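ORF 37 (PDB 3FHD) processes branched viral DNA as an endonuclease and exonuclease of the PD-(D/E)XK superfamily, and carries the shutoff activity for which it is named. Local coordinates at residues 261-266 with 423-428; 57-62 with 83-88; 172-177 with 475-480. One frame throughout, in Å; residues are numbered along the deposited sequence.

From the N terminus, the first loop to be closed along the chain is that of interaction 2, where segment 83-88 returns to segment 57-62 after twenty intervening residues and ties helix 83-100 to the start of helix 59-64 in the helical part of the chain. The chain then reaches helix 170-175 and opens interaction 3, which closes almost three hundred residues later on helix 468-489. Nested inside that long loop is interaction 1, which pairs strands 262-269 and 423-432 within the mixed sheet and beside the magnesium ion. No loops cross, and the three contacts do not touch: nearest atoms of interaction 3 lie about 11 Å from those of each of the others.

Interaction 1: 261-266 with 423-428. With MG (magnesium ion), chain E.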
ATOM      1  N   ASN A 261     -16.967   6.351  -5.866  1.00 28.79           N
ATOM      2  CA  ASN A 261     -17.329   6.302  -4.450  1.00 28.60           C
ATOM      3  C   ASN A 261     -16.915   4.985  -3.729  1.00 27.79           C
ATOM      4  O   ASN A 261     -17.600   4.509  -2.809  1.00 27.85           O
ATOM      5  CB  ASN A 261     -18.826   6.512  -4.306  1.00 29.14           C
ATOM      6  CG  ASN A 261     -19.264   7.921  -4.722  1.00 31.55           C
ATOM      7  OD1 ASN A 261     -18.735   8.920  -4.223  1.00 35.64           O
ATOM      8  ND2 ASN A 261     -20.227   8.003  -5.638  1.00 31.97           N
ATOM      9  N   CYS A 262     -15.807   4.394  -4.152  1.00 26.49           N
ATOM     10  CA  CYS A 262     -15.304   3.182  -3.490  1.00 25.73           C
ATOM     11  C   CYS A 262     -14.799   3.538  -2.080  1.00 23.84           C
ATOM     12  O   CYS A 262     -14.633   4.717  -1.755  1.00 23.27           O
ATOM     13  CB  CYS A 262     -14.205   2.539  -4.330  1.00 26.07           C
ATOM     14  SG  CYS A 262     -12.813   3.593  -4.578  1.00 30.47           S
ATOM     15  N   LYS A 263     -14.606   2.529  -1.233  1.00 22.39           N
ATOM     16  CA  LYS A 263     -14.081   2.744   0.110  1.00 20.63           C
ATOM     17  C   LYS A 263     -12.762   1.990   0.195  1.00 19.83           C
ATOM     18  O   LYS A 263     -12.715   0.796  -0.055  1.00 19.83           O
ATOM     19  CB  LYS A 263     -15.047   2.250   1.179  1.00 20.69           C
ATOM     20  CG  LYS A 263     -16.352   3.075   1.309  1.00 21.78           C
ATOM     21  CD  LYS A 263     -17.220   2.552   2.459  1.00 21.75           C
ATOM     22  CE  LYS A 263     -18.446   3.437   2.730  1.00 22.81           C
ATOM     23  NZ  LYS A 263     -18.039   4.845   3.044  1.00 24.79           N
ATOM     24  N   VAL A 264     -11.692   2.695   0.498  1.00 17.97           N
ATOM     25  CA  VAL A 264     -10.359   2.055   0.480  1.00 17.26           C
ATOM     26  C   VAL A 264      -9.840   1.880   1.919  1.00 17.44           C
ATOM     27  O   VAL A 264      -9.809   2.850   2.688  1.00 16.52           O
ATOM     28  CB  VAL A 264      -9.358   2.832  -0.453  1.00 17.37           C
ATOM     29  CG1 VAL A 264      -7.960   2.204  -0.405  1.00 18.71           C
ATOM     30  CG2 VAL A 264      -9.917   2.891  -1.903  1.00 18.32           C
ATOM     31  N   TYR A 265      -9.378   0.665   2.276  1.00 16.95           N
ATOM     32  CA  TYR A 265      -8.867   0.404   3.639  1.00 17.29           C
ATOM     33  C   TYR A 265      -7.399  -0.072   3.685  1.00 16.53           C
ATOM     34  O   TYR A 265      -7.015  -0.994   2.945  1.00 17.16           O
ATOM     35  CB  TYR A 265      -9.718  -0.657   4.378  1.00 17.40           C
ATOM     36  CG  TYR A 265     -11.200  -0.372   4.554  1.00 18.78           C
ATOM     37  CD1 TYR A 265     -11.739  -0.134   5.818  1.00 16.21           C
ATOM     38  CD2 TYR A 265     -12.078  -0.401   3.455  1.00 17.98           C
ATOM     39  CE1 TYR A 265     -13.119   0.105   5.974  1.00 21.00           C
ATOM     40  CE2 TYR A 265     -13.441  -0.184   3.604  1.00 19.58           C
ATOM     41  CZ  TYR A 265     -13.956   0.072   4.860  1.00 19.28           C
ATOM     42  OH  TYR A 265     -15.301   0.312   5.004  1.00 21.71           O
ATOM     43  N   GLU A 266      -6.585   0.606   4.493  1.00 16.33           N
ATOM     44  CA  GLU A 266      -5.257   0.151   4.843  1.00 17.73           C
ATOM     45  C   GLU A 266      -5.365  -0.633   6.182  1.00 17.95           C
ATOM     46  O   GLU A 266      -5.825  -0.092   7.163  1.00 18.78           O
ATOM     47  CB  GLU A 266      -4.315   1.348   4.965  1.00 18.48           C
ATOM     48  CG  GLU A 266      -2.919   1.041   5.487  1.00 20.00           C
ATOM     49  CD  GLU A 266      -2.172  -0.060   4.709  1.00 24.66           C
ATOM     50  OE1 GLU A 266      -2.198  -0.127   3.441  1.00 24.28           O
ATOM     51  OE2 GLU A 266      -1.495  -0.845   5.389  1.00 26.70           O
ATOM     52  N   LYS A 423     -13.545   7.323  -0.287  1.00 18.67           N
ATOM     53  CA  LYS A 423     -13.247   7.510   1.130  1.00 17.72           C
ATOM     54  C   LYS A 423     -12.191   6.496   1.596  1.00 16.92           C
ATOM     55  O   LYS A 423     -12.174   5.361   1.111  1.00 15.07           O
ATOM     56  CB  LYS A 423     -14.533   7.394   1.971  1.00 18.77           C
ATOM     57  CG  LYS A 423     -15.628   8.344   1.556  1.00 19.49           C
ATOM     58  CD  LYS A 423     -15.394   9.762   2.063  1.00 26.74           C
ATOM     59  CE  LYS A 423     -16.530  10.709   1.652  1.00 29.50           C
ATOM     60  NZ  LYS A 423     -16.594  10.996   0.153  1.00 32.07           N
ATOM     61  N   TYR A 424     -11.325   6.936   2.514  1.00 16.46           N
ATOM     62  CA  TYR A 424     -10.129   6.182   2.988  1.00 15.98           C
ATOM     63  C   TYR A 424     -10.212   5.913   4.477  1.00 15.58           C
ATOM     64  O   TYR A 424     -10.756   6.731   5.249  1.00 13.02           O
ATOM     65  CB  TYR A 424      -8.825   6.926   2.641  1.00 18.00           C
ATOM     66  CG  TYR A 424      -8.763   7.208   1.166  1.00 19.62           C
ATOM     67  CD1 TYR A 424      -8.326   6.218   0.259  1.00 16.10           C
ATOM     68  CD2 TYR A 424      -9.245   8.434   0.664  1.00 17.43           C
ATOM     69  CE1 TYR A 424      -8.349   6.480  -1.117  1.00 21.66           C
ATOM     70  CE2 TYR A 424      -9.255   8.700  -0.708  1.00 19.59           C
ATOM     71  CZ  TYR A 424      -8.827   7.725  -1.586  1.00 20.00           C
ATOM     72  OH  TYR A 424      -8.843   8.022  -2.939  1.00 23.44           O
ATOM     73  N   TYR A 425      -9.692   4.759   4.880  1.00 16.20           N
ATOM     74  CA  TYR A 425      -9.756   4.309   6.278  1.00 16.42           C
ATOM     75  C   TYR A 425      -8.514   3.527   6.655  1.00 16.90           C
ATOM     76  O   TYR A 425      -7.869   2.884   5.804  1.00 16.82           O
ATOM     77  CB  TYR A 425     -10.957   3.382   6.498  1.00 16.58           C
ATOM     78  CG  TYR A 425     -12.294   3.955   6.044  1.00 17.71           C
ATOM     79  CD1 TYR A 425     -13.087   4.720   6.905  1.00 15.66           C
ATOM     80  CD2 TYR A 425     -12.741   3.734   4.752  1.00 15.72           C
ATOM     81  CE1 TYR A 425     -14.326   5.251   6.467  1.00 15.28           C
ATOM     82  CE2 TYR A 425     -13.941   4.239   4.302  1.00 17.94           C
ATOM     83  CZ  TYR A 425     -14.737   4.997   5.155  1.00 16.74           C
ATOM     84  OH  TYR A 425     -15.925   5.484   4.655  1.00 20.88           O
ATOM     85  N   ILE A 426      -8.174   3.586   7.943  1.00 17.56           N
ATOM     86  CA  ILE A 426      -7.264   2.615   8.512  1.00 17.32           C
ATOM     87  C   ILE A 426      -8.111   1.650   9.331  1.00 18.32           C
ATOM     88  O   ILE A 426      -8.884   2.073  10.200  1.00 17.65           O
ATOM     89  CB  ILE A 426      -6.190   3.262   9.376  1.00 18.39           C
ATOM     90  CG1 ILE A 426      -5.266   4.136   8.508  1.00 19.56           C
ATOM     91  CG2 ILE A 426      -5.376   2.188  10.135  1.00 17.58           C
ATOM     92  CD1 ILE A 426      -4.505   5.215   9.324  1.00 20.75           C
ATOM     93  N   ALA A 427      -7.964   0.356   9.020  1.00 17.84           N
ATOM     94  CA  ALA A 427      -8.657  -0.718   9.735  1.00 18.73           C
ATOM     95  C   ALA A 427      -7.656  -1.436  10.648  1.00 19.29           C
ATOM     96  O   ALA A 427      -6.774  -2.122  10.167  1.00 20.50           O
ATOM     97  CB  ALA A 427      -9.252  -1.690   8.762  1.00 17.67           C
ATOM     98  N   THR A 428      -7.848  -1.301  11.960  1.00 19.22           N
ATOM     99  CA  THR A 428      -6.920  -1.816  12.947  1.00 20.21           C
ATOM    100  C   THR A 428      -7.540  -3.030  13.612  1.00 18.94           C
ATOM    101  O   THR A 428      -8.618  -2.910  14.195  1.00 19.02           O
ATOM    102  CB  THR A 428      -6.640  -0.752  14.035  1.00 20.39           C
ATOM    103  OG1 THR A 428      -5.954   0.373  13.462  1.00 25.10           O
ATOM    104  CG2 THR A 428      -5.758  -1.323  15.119  1.00 21.93           C
TER
HETATM  105 MG    MG E 490      -1.414  -3.199   5.724  1.00 21.55          MG
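Residues 262-266 and 423-428 run side by side as parallel strands, their axes approaching to 4.6 Å at an angle of 35°, joined by backbone bonds that run in regular succession from Lys423 N to Cys262 O through to Ala427 N to Glu266 O. They are neighbours in the mixed sheet of the PD-(D/E)XK nuclease fold, and Glu266, Ile267 and Lys268 fit the E-X-K end of its signature. On one face, the rings of Tyr265 and Tyr425 form an offset stack, centroids 4.8 Å apart and planes at 23°; Tyr425 CD2 sits over one face of the Tyr265 ring, offset toward its rim, and Tyr265 CD1 meets Tyr425 CB at 3.7 Å. The Tyr265 hydroxyl turns elsewhere, to His218. Alongside the stack, the Lys263 chain passes the edge of the Tyr425 ring, and its bend at chi4 (-58°) brings NZ to Tyr425 OH, a hydrogen bond of 2.7 Å. On the opposite face, Val264 and Tyr424 lie side by side, with Val264 CB 3.6 Å from Tyr424 CD1, while Tyr424 OH bonds to Glu407 of helix 394-412. Glu266 points to the same face but carries its carboxylate on to the metal site, where Asp243 and the carbonyl of Ile267 are the other protein ligands. Glu266 OE1 takes a bond from Gln402, and Glu266 OE2, which also accepts from Lys268 NZ, binds the magnesium ion at 2.4 Å.

Interaction 2: 57-62 with 83-88; sequences LSFSKF and ALRMAY
The ring of Tyr88 receives Phe59 on one face: Phe59 CA stands 3.6 Å above its plane toward the rim, and Phe59 CB makes a CH-pi contact nearly over its centre, 4.1 Å from the centroid. At the edge of the same ring, in its plane, lies Leu57 O. The Phe59 ring carries Arg85 CD over the centre of one face, 4.2 Å above the plane, a position set by the bend of the arginine at chi2 (64°). Tyr88 CD2 sits over the centre of one face of the Arg85 guanidinium. Over one face of the Phe62 ring, toward the rim, stands Tyr88 CA, again a CH-pi contact, while Leu84 CD1 comes in at the edge, 3.9 Å from Phe62 CE2. Phe59, Phe62 and Tyr88 thus form an aromatic cluster between the first turn of helix 59-64 and the first two turns of helix 83-100. Both phenylalanine rings are oblique to the tyrosine, and Phe59 CD1 meets Tyr88 CG at 3.5 Å.

Polar atoms frame the cluster. The Tyr88 hydroxyl donates to Leu57 O at 2.6 Å, in the carbonyl plane and on a lone pair. A water accepts from Phe59 N at 2.9 Å and gives a weak bond to Tyr88 OH. Ser58 is the N-cap of helix 59-64, its OG accepting from Lys61 N at 3.1 Å, which fixes the turn from which Phe59 and Phe62 reach across.

Arg85 is buried, and its guanidinium is gripped by Leu160 O, Asp162 O and the Gln231 side chain. With its cation-pi distance to Phe59 long, the charge probably gains little from the ring; these acceptors would do most to stabilise it, and the contact itself rests on apolar packing with one short hydroxyl bond.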
ATOM      1  N   LEU A  57      16.368  -8.468 -11.541  1.00 18.56           N
ATOM      2  CA  LEU A  57      15.524  -7.975 -12.636  1.00 17.71           C
ATOM      3  C   LEU A  57      14.915  -6.602 -12.283  1.00 16.22           C
ATOM      4  O   LEU A  57      13.899  -6.216 -12.831  1.00 16.62           O
ATOM      5  CB  LEU A  57      14.443  -9.006 -12.958  1.00 16.52           C
ATOM      6  CG  LEU A  57      14.958 -10.400 -13.426  1.00 18.29           C
ATOM      7  CD1 LEU A  57      13.795 -11.254 -13.916  1.00 18.26           C
ATOM      8  CD2 LEU A  57      16.001 -10.278 -14.507  1.00 17.74           C
ATOM      9  N   SER A  58      15.551  -5.896 -11.351  1.00 15.71           N
ATOM     10  CA  SER A  58      15.088  -4.592 -10.837  1.00 15.50           C
ATOM     11  C   SER A  58      15.328  -3.428 -11.827  1.00 15.54           C
ATOM     12  O   SER A  58      16.183  -3.515 -12.695  1.00 16.09           O
ATOM     13  CB  SER A  58      15.834  -4.310  -9.521  1.00 16.00           C
ATOM     14  OG  SER A  58      17.203  -4.065  -9.790  1.00 18.42           O
ATOM     15  N   PHE A  59      14.622  -2.325 -11.647  1.00 15.03           N
ATOM     16  CA  PHE A  59      14.861  -1.096 -12.418  1.00 15.08           C
ATOM     17  C   PHE A  59      16.333  -0.632 -12.237  1.00 15.33           C
ATOM     18  O   PHE A  59      16.953  -0.188 -13.185  1.00 14.79           O
ATOM     19  CB  PHE A  59      13.903  -0.016 -11.905  1.00 15.46           C
ATOM     20  CG  PHE A  59      13.795   1.253 -12.801  1.00 15.87           C
ATOM     21  CD1 PHE A  59      13.712   1.172 -14.179  1.00 15.33           C
ATOM     22  CD2 PHE A  59      13.671   2.509 -12.212  1.00 19.67           C
ATOM     23  CE1 PHE A  59      13.605   2.342 -14.986  1.00 19.15           C
ATOM     24  CE2 PHE A  59      13.533   3.699 -13.033  1.00 18.21           C
ATOM     25  CZ  PHE A  59      13.471   3.589 -14.401  1.00 17.15           C
ATOM     26  N   SER A  60      16.868  -0.725 -11.022  1.00 16.15           N
ATOM     27  CA  SER A  60      18.250  -0.285 -10.744  1.00 17.39           C
ATOM     28  C   SER A  60      19.264  -1.071 -11.578  1.00 18.47           C
ATOM     29  O   SER A  60      20.145  -0.469 -12.216  1.00 18.54           O
ATOM     30  CB  SER A  60      18.558  -0.351  -9.235  1.00 18.39           C
ATOM     31  OG  SER A  60      17.645   0.472  -8.489  1.00 20.57           O
ATOM     32  N   LYS A  61      19.136  -2.404 -11.596  1.00 18.27           N
ATOM     33  CA  LYS A  61      20.047  -3.233 -12.370  1.00 19.95           C
ATOM     34  C   LYS A  61      19.847  -3.025 -13.880  1.00 19.75           C
ATOM     35  O   LYS A  61      20.797  -3.079 -14.653  1.00 20.48           O
ATOM     36  CB  LYS A  61      19.890  -4.711 -12.000  1.00 21.11           C
ATOM     37  CG  LYS A  61      20.276  -5.067 -10.545  1.00 23.74           C
ATOM     38  CD  LYS A  61      21.733  -4.791 -10.231  1.00 30.15           C
ATOM     39  CE  LYS A  61      22.205  -5.573  -8.970  1.00 30.86           C
ATOM     40  NZ  LYS A  61      21.274  -5.435  -7.782  1.00 36.46           N
ATOM     41  N   PHE A  62      18.601  -2.822 -14.304  1.00 19.29           N
ATOM     42  CA  PHE A  62      18.315  -2.381 -15.671  1.00 18.66           C
ATOM     43  C   PHE A  62      19.150  -1.110 -16.058  1.00 18.33           C
ATOM     44  O   PHE A  62      19.856  -1.097 -17.067  1.00 17.30           O
ATOM     45  CB  PHE A  62      16.796  -2.173 -15.814  1.00 19.83           C
ATOM     46  CG  PHE A  62      16.373  -1.557 -17.117  1.00 20.19           C
ATOM     47  CD1 PHE A  62      16.344  -2.316 -18.286  1.00 20.88           C
ATOM     48  CD2 PHE A  62      15.981  -0.236 -17.163  1.00 20.41           C
ATOM     49  CE1 PHE A  62      15.930  -1.736 -19.491  1.00 23.80           C
ATOM     50  CE2 PHE A  62      15.570   0.363 -18.364  1.00 23.67           C
ATOM     51  CZ  PHE A  62      15.544  -0.391 -19.527  1.00 21.53           C
ATOM     52  N   ALA A  83       8.630   7.645 -19.338  1.00 17.26           N
ATOM     53  CA  ALA A  83       8.974   6.844 -20.517  1.00 16.91           C
ATOM     54  C   ALA A  83      10.000   5.741 -20.230  1.00 17.23           C
ATOM     55  O   ALA A  83       9.872   4.623 -20.722  1.00 15.69           O
ATOM     56  CB  ALA A  83       9.443   7.755 -21.719  1.00 17.92           C
ATOM     57  N   LEU A  84      11.029   6.059 -19.453  1.00 16.09           N
ATOM     58  CA  LEU A  84      12.068   5.050 -19.181  1.00 17.68           C
ATOM     59  C   LEU A  84      11.530   3.909 -18.259  1.00 16.54           C
ATOM     60  O   LEU A  84      11.917   2.742 -18.391  1.00 16.06           O
ATOM     61  CB  LEU A  84      13.315   5.742 -18.607  1.00 17.83           C
ATOM     62  CG  LEU A  84      14.550   4.899 -18.313  1.00 18.77           C
ATOM     63  CD1 LEU A  84      14.951   4.036 -19.530  1.00 21.07           C
ATOM     64  CD2 LEU A  84      15.708   5.799 -17.837  1.00 20.51           C
ATOM     65  N   ARG A  85      10.620   4.259 -17.356  1.00 17.71           N
ATOM     66  CA  ARG A  85       9.920   3.265 -16.514  1.00 17.20           C
ATOM     67  C   ARG A  85       9.044   2.315 -17.375  1.00 16.58           C
ATOM     68  O   ARG A  85       9.019   1.106 -17.112  1.00 14.10           O
ATOM     69  CB  ARG A  85       9.057   3.992 -15.458  1.00 16.86           C
ATOM     70  CG  ARG A  85       8.405   3.062 -14.433  1.00 18.10           C
ATOM     71  CD  ARG A  85       9.417   2.341 -13.574  1.00 16.91           C
ATOM     72  NE  ARG A  85       8.775   1.252 -12.812  1.00 19.69           N
ATOM     73  CZ  ARG A  85       9.336   0.591 -11.802  1.00 19.36           C
ATOM     74  NH1 ARG A  85      10.526   0.950 -11.361  1.00 18.78           N
ATOM     75  NH2 ARG A  85       8.662  -0.396 -11.206  1.00 20.14           N
ATOM     76  N   MET A  86       8.351   2.877 -18.377  1.00 16.56           N
ATOM     77  CA  MET A  86       7.562   2.089 -19.358  1.00 16.97           C
ATOM     78  C   MET A  86       8.475   1.134 -20.130  1.00 15.61           C
ATOM     79  O   MET A  86       8.158  -0.047 -20.258  1.00 15.96           O
ATOM     80  CB  MET A  86       6.796   3.002 -20.339  1.00 17.19           C
ATOM     81  CG  MET A  86       5.560   3.674 -19.731  1.00 19.02           C
ATOM     82  SD  MET A  86       4.335   2.554 -18.998  1.00 24.96           S
ATOM     83  CE  MET A  86       4.081   3.449 -17.528  1.00 23.89           C
ATOM     84  N   ALA A  87       9.632   1.635 -20.581  1.00 14.88           N
ATOM     85  CA  ALA A  87      10.665   0.809 -21.265  1.00 14.96           C
ATOM     86  C   ALA A  87      11.109  -0.370 -20.381  1.00 15.89           C
ATOM     87  O   ALA A  87      11.162  -1.525 -20.842  1.00 16.92           O
ATOM     88  CB  ALA A  87      11.882   1.673 -21.625  1.00 14.20           C
ATOM     89  N   TYR A  88      11.449  -0.071 -19.129  1.00 15.43           N
ATOM     90  CA  TYR A  88      11.773  -1.109 -18.129  1.00 15.23           C
ATOM     91  C   TYR A  88      10.652  -2.140 -17.978  1.00 15.06           C
ATOM     92  O   TYR A  88      10.931  -3.351 -17.988  1.00 14.35           O
ATOM     93  CB  TYR A  88      12.061  -0.481 -16.748  1.00 16.66           C
ATOM     94  CG  TYR A  88      12.069  -1.509 -15.618  1.00 15.10           C
ATOM     95  CD1 TYR A  88      13.069  -2.470 -15.538  1.00 17.58           C
ATOM     96  CD2 TYR A  88      11.037  -1.530 -14.665  1.00 19.20           C
ATOM     97  CE1 TYR A  88      13.074  -3.452 -14.509  1.00 15.03           C
ATOM     98  CE2 TYR A  88      11.011  -2.512 -13.645  1.00 17.12           C
ATOM     99  CZ  TYR A  88      12.053  -3.445 -13.570  1.00 16.84           C
ATOM    100  OH  TYR A  88      12.030  -4.399 -12.573  1.00 18.81           O
TER
HETATM  101  O   HOH W   1      12.053  -2.165 -10.418  1.00 20.09           O

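Interaction 3: 172-177 with 475-480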
ATOM      1  N   TRP A 172       8.980   8.318   4.842  1.00 13.97           N
ATOM      2  CA  TRP A 172      10.463   8.354   4.821  1.00 14.87           C
ATOM      3  C   TRP A 172      10.945   9.316   3.699  1.00 14.82           C
ATOM      4  O   TRP A 172      11.828  10.172   3.933  1.00 13.88           O
ATOM      5  CB  TRP A 172      11.037   6.928   4.689  1.00 13.98           C
ATOM      6  CG  TRP A 172      12.459   6.896   4.272  1.00 15.84           C
ATOM      7  CD1 TRP A 172      13.567   7.009   5.080  1.00 13.36           C
ATOM      8  CD2 TRP A 172      12.935   6.795   2.933  1.00 14.78           C
ATOM      9  NE1 TRP A 172      14.718   7.003   4.303  1.00 15.47           N
ATOM     10  CE2 TRP A 172      14.349   6.853   2.986  1.00 15.71           C
ATOM     11  CE3 TRP A 172      12.295   6.676   1.674  1.00 18.49           C
ATOM     12  CZ2 TRP A 172      15.134   6.766   1.841  1.00 15.08           C
ATOM     13  CZ3 TRP A 172      13.079   6.571   0.535  1.00 16.73           C
ATOM     14  CH2 TRP A 172      14.492   6.653   0.633  1.00 13.37           C
ATOM     15  N   ALA A 173      10.330   9.210   2.510  1.00 13.93           N
ATOM     16  CA  ALA A 173      10.753  10.010   1.324  1.00 14.33           C
ATOM     17  C   ALA A 173      10.478  11.510   1.528  1.00 15.04           C
ATOM     18  O   ALA A 173      11.150  12.367   0.948  1.00 14.30           O
ATOM     19  CB  ALA A 173      10.083   9.488   0.018  1.00 15.37           C
ATOM     20  N   VAL A 174       9.479  11.831   2.350  1.00 15.60           N
ATOM     21  CA  VAL A 174       9.171  13.239   2.615  1.00 17.48           C
ATOM     22  C   VAL A 174       9.931  13.775   3.849  1.00 17.20           C
ATOM     23  O   VAL A 174      10.515  14.866   3.816  1.00 18.12           O
ATOM     24  CB  VAL A 174       7.644  13.465   2.795  1.00 15.88           C
ATOM     25  CG1 VAL A 174       7.389  14.901   3.325  1.00 20.32           C
ATOM     26  CG2 VAL A 174       6.914  13.279   1.475  1.00 17.54           C
ATOM     27  N   LYS A 175       9.900  13.020   4.948  1.00 17.14           N
ATOM     28  CA  LYS A 175      10.266  13.574   6.251  1.00 18.45           C
ATOM     29  C   LYS A 175      11.631  13.119   6.726  1.00 17.75           C
ATOM     30  O   LYS A 175      12.162  13.648   7.698  1.00 17.47           O
ATOM     31  CB  LYS A 175       9.235  13.194   7.328  1.00 19.09           C
ATOM     32  CG  LYS A 175       7.875  13.929   7.250  1.00 20.73           C
ATOM     33  CD  LYS A 175       8.040  15.438   7.015  1.00 25.43           C
ATOM     34  CE  LYS A 175       7.047  16.281   7.795  1.00 31.22           C
ATOM     35  NZ  LYS A 175       6.641  17.505   7.014  1.00 33.26           N
ATOM     36  N   GLN A 176      12.181  12.095   6.090  1.00 17.91           N
ATOM     37  CA  GLN A 176      13.368  11.478   6.655  1.00 18.15           C
ATOM     38  C   GLN A 176      14.549  11.483   5.684  1.00 17.50           C
ATOM     39  O   GLN A 176      15.574  12.122   5.975  1.00 15.56           O
ATOM     40  CB  GLN A 176      13.043  10.066   7.194  1.00 18.56           C
ATOM     41  CG  GLN A 176      12.108  10.022   8.400  1.00 19.78           C
ATOM     42  CD  GLN A 176      11.814   8.587   8.865  1.00 21.11           C
ATOM     43  OE1 GLN A 176      11.682   7.678   8.061  1.00 23.54           O
ATOM     44  NE2 GLN A 176      11.758   8.386  10.183  1.00 27.41           N
ATOM     45  N   GLN A 177      14.415  10.771   4.554  1.00 16.15           N
ATOM     46  CA  GLN A 177      15.432  10.794   3.482  1.00 16.68           C
ATOM     47  C   GLN A 177      16.816  10.269   3.928  1.00 16.82           C
ATOM     48  O   GLN A 177      17.859  10.601   3.341  1.00 17.99           O
ATOM     49  CB  GLN A 177      15.503  12.202   2.852  1.00 16.40           C
ATOM     50  CG  GLN A 177      14.098  12.745   2.446  1.00 16.05           C
ATOM     51  CD  GLN A 177      14.132  14.064   1.678  1.00 15.75           C
ATOM     52  OE1 GLN A 177      15.171  14.718   1.600  1.00 16.36           O
ATOM     53  NE2 GLN A 177      12.987  14.465   1.128  1.00 17.65           N
ATOM     54  N   LEU A 475       3.721  15.516  -2.200  1.00 12.42           N
ATOM     55  CA  LEU A 475       4.105  14.764  -3.434  1.00 11.83           C
ATOM     56  C   LEU A 475       5.242  15.503  -4.154  1.00 11.65           C
ATOM     57  O   LEU A 475       6.180  14.867  -4.644  1.00 11.39           O
ATOM     58  CB  LEU A 475       2.914  14.582  -4.394  1.00 12.78           C
ATOM     59  CG  LEU A 475       1.760  13.661  -3.976  1.00 15.27           C
ATOM     60  CD1 LEU A 475       0.487  13.918  -4.877  1.00 17.35           C
ATOM     61  CD2 LEU A 475       2.203  12.185  -4.011  1.00 16.99           C
ATOM     62  N   HIS A 476       5.192  16.837  -4.185  1.00 10.82           N
ATOM     63  CA  HIS A 476       6.290  17.612  -4.776  1.00 12.27           C
ATOM     64  C   HIS A 476       7.656  17.370  -4.052  1.00 12.77           C
ATOM     65  O   HIS A 476       8.685  17.200  -4.695  1.00 12.66           O
ATOM     66  CB  HIS A 476       5.955  19.115  -4.805  1.00 13.56           C
ATOM     67  CG  HIS A 476       7.105  19.968  -5.229  1.00 15.59           C
ATOM     68  ND1 HIS A 476       7.457  20.126  -6.553  1.00 17.69           N
ATOM     69  CD2 HIS A 476       8.013  20.666  -4.509  1.00 16.99           C
ATOM     70  CE1 HIS A 476       8.510  20.923  -6.630  1.00 19.81           C
ATOM     71  NE2 HIS A 476       8.864  21.267  -5.404  1.00 18.57           N
ATOM     72  N   GLN A 477       7.656  17.397  -2.724  1.00 12.53           N
ATOM     73  CA  GLN A 477       8.889  17.150  -1.938  1.00 13.19           C
ATOM     74  C   GLN A 477       9.433  15.745  -2.203  1.00 12.66           C
ATOM     75  O   GLN A 477      10.653  15.544  -2.404  1.00 11.76           O
ATOM     76  CB  GLN A 477       8.583  17.351  -0.456  1.00 13.52           C
ATOM     77  CG  GLN A 477       8.082  18.811  -0.206  1.00 17.94           C
ATOM     78  CD  GLN A 477       7.918  19.164   1.252  1.00 23.02           C
ATOM     79  OE1 GLN A 477       8.165  18.344   2.144  1.00 25.11           O
ATOM     80  NE2 GLN A 477       7.554  20.421   1.510  1.00 25.24           N
ATOM     81  N   ALA A 478       8.533  14.768  -2.220  1.00 12.41           N
ATOM     82  CA  ALA A 478       8.933  13.383  -2.486  1.00 12.45           C
ATOM     83  C   ALA A 478       9.475  13.225  -3.910  1.00 12.58           C
ATOM     84  O   ALA A 478      10.450  12.516  -4.116  1.00 12.76           O
ATOM     85  CB  ALA A 478       7.735  12.416  -2.244  1.00 14.12           C
ATOM     86  N   ALA A 479       8.858  13.897  -4.900  1.00 12.79           N
ATOM     87  CA  ALA A 479       9.339  13.796  -6.287  1.00 12.17           C
ATOM     88  C   ALA A 479      10.713  14.454  -6.458  1.00 12.69           C
ATOM     89  O   ALA A 479      11.549  13.954  -7.220  1.00 12.06           O
ATOM     90  CB  ALA A 479       8.355  14.400  -7.259  1.00 12.99           C
ATOM     91  N   ASN A 480      10.926  15.585  -5.785  1.00 12.62           N
ATOM     92  CA  ASN A 480      12.235  16.245  -5.762  1.00 13.75           C
ATOM     93  C   ASN A 480      13.309  15.319  -5.179  1.00 13.04           C
ATOM     94  O   ASN A 480      14.393  15.224  -5.733  1.00 12.54           O
ATOM     95  CB  ASN A 480      12.169  17.568  -4.986  1.00 14.28           C
ATOM     96  CG  ASN A 480      11.776  18.742  -5.873  1.00 18.49           C
ATOM     97  OD1 ASN A 480      11.540  18.585  -7.082  1.00 21.58           O
ATOM     98  ND2 ASN A 480      11.736  19.930  -5.285  1.00 23.64           N
TER
HETATM   99  O   HOH W   2      12.800  16.703  -1.086  1.00 29.49           O
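Val174 and Ala478 meet where the C-terminal end of helix 170-175 packs on the long helix 468-489, a close helix-helix contact in which the CA atoms of these two residues are only 5.1 Å apart. Val174 CG2 touches Ala478 CB at 3.9 Å. The other branch, CG1, lies anti to the backbone N (chi1 170°) and reaches the amide oxygen of Gln477, with CG1 to OE1 at 3.7 Å. Ala173 adds its methyl beside that of Ala478; consistent with the close approach of the backbones, the alanines bring only a methyl to the interface.

Beside this apolar patch a polar bridge passes through one water, which donates to Gln477 O at 2.8 Å and accepts from Gln177 NE2 at 3.2 Å. The same NE2 also donates to Ala173 O at 2.8 Å, from a position tilted out of the carbonyl plane. The Gln177 amide is therefore held back against its own helix end while it reaches through the water toward the second helix.

What places Gln177 is the way the helix stops. The phi of Gln177 is positive, 62°, and the carbonyl of Trp172 is gripped twice, by Gln176 N and by Gln177 N, from opposite faces of its plane. Farther out, the Trp172 indole donates from NE1 to Asn178 O and meets the Phe481 ring of helix 468-489 edge-to-face, while Phe170 touches Ala478 from the start of helix 170-175. Tyr397 of helix 394-412 packs on Val174, bringing a third helix to the contact. The turn folds back on the indole itself: Gln177 CA stands 3.8 Å above the Trp172 ring plane, toward its rim.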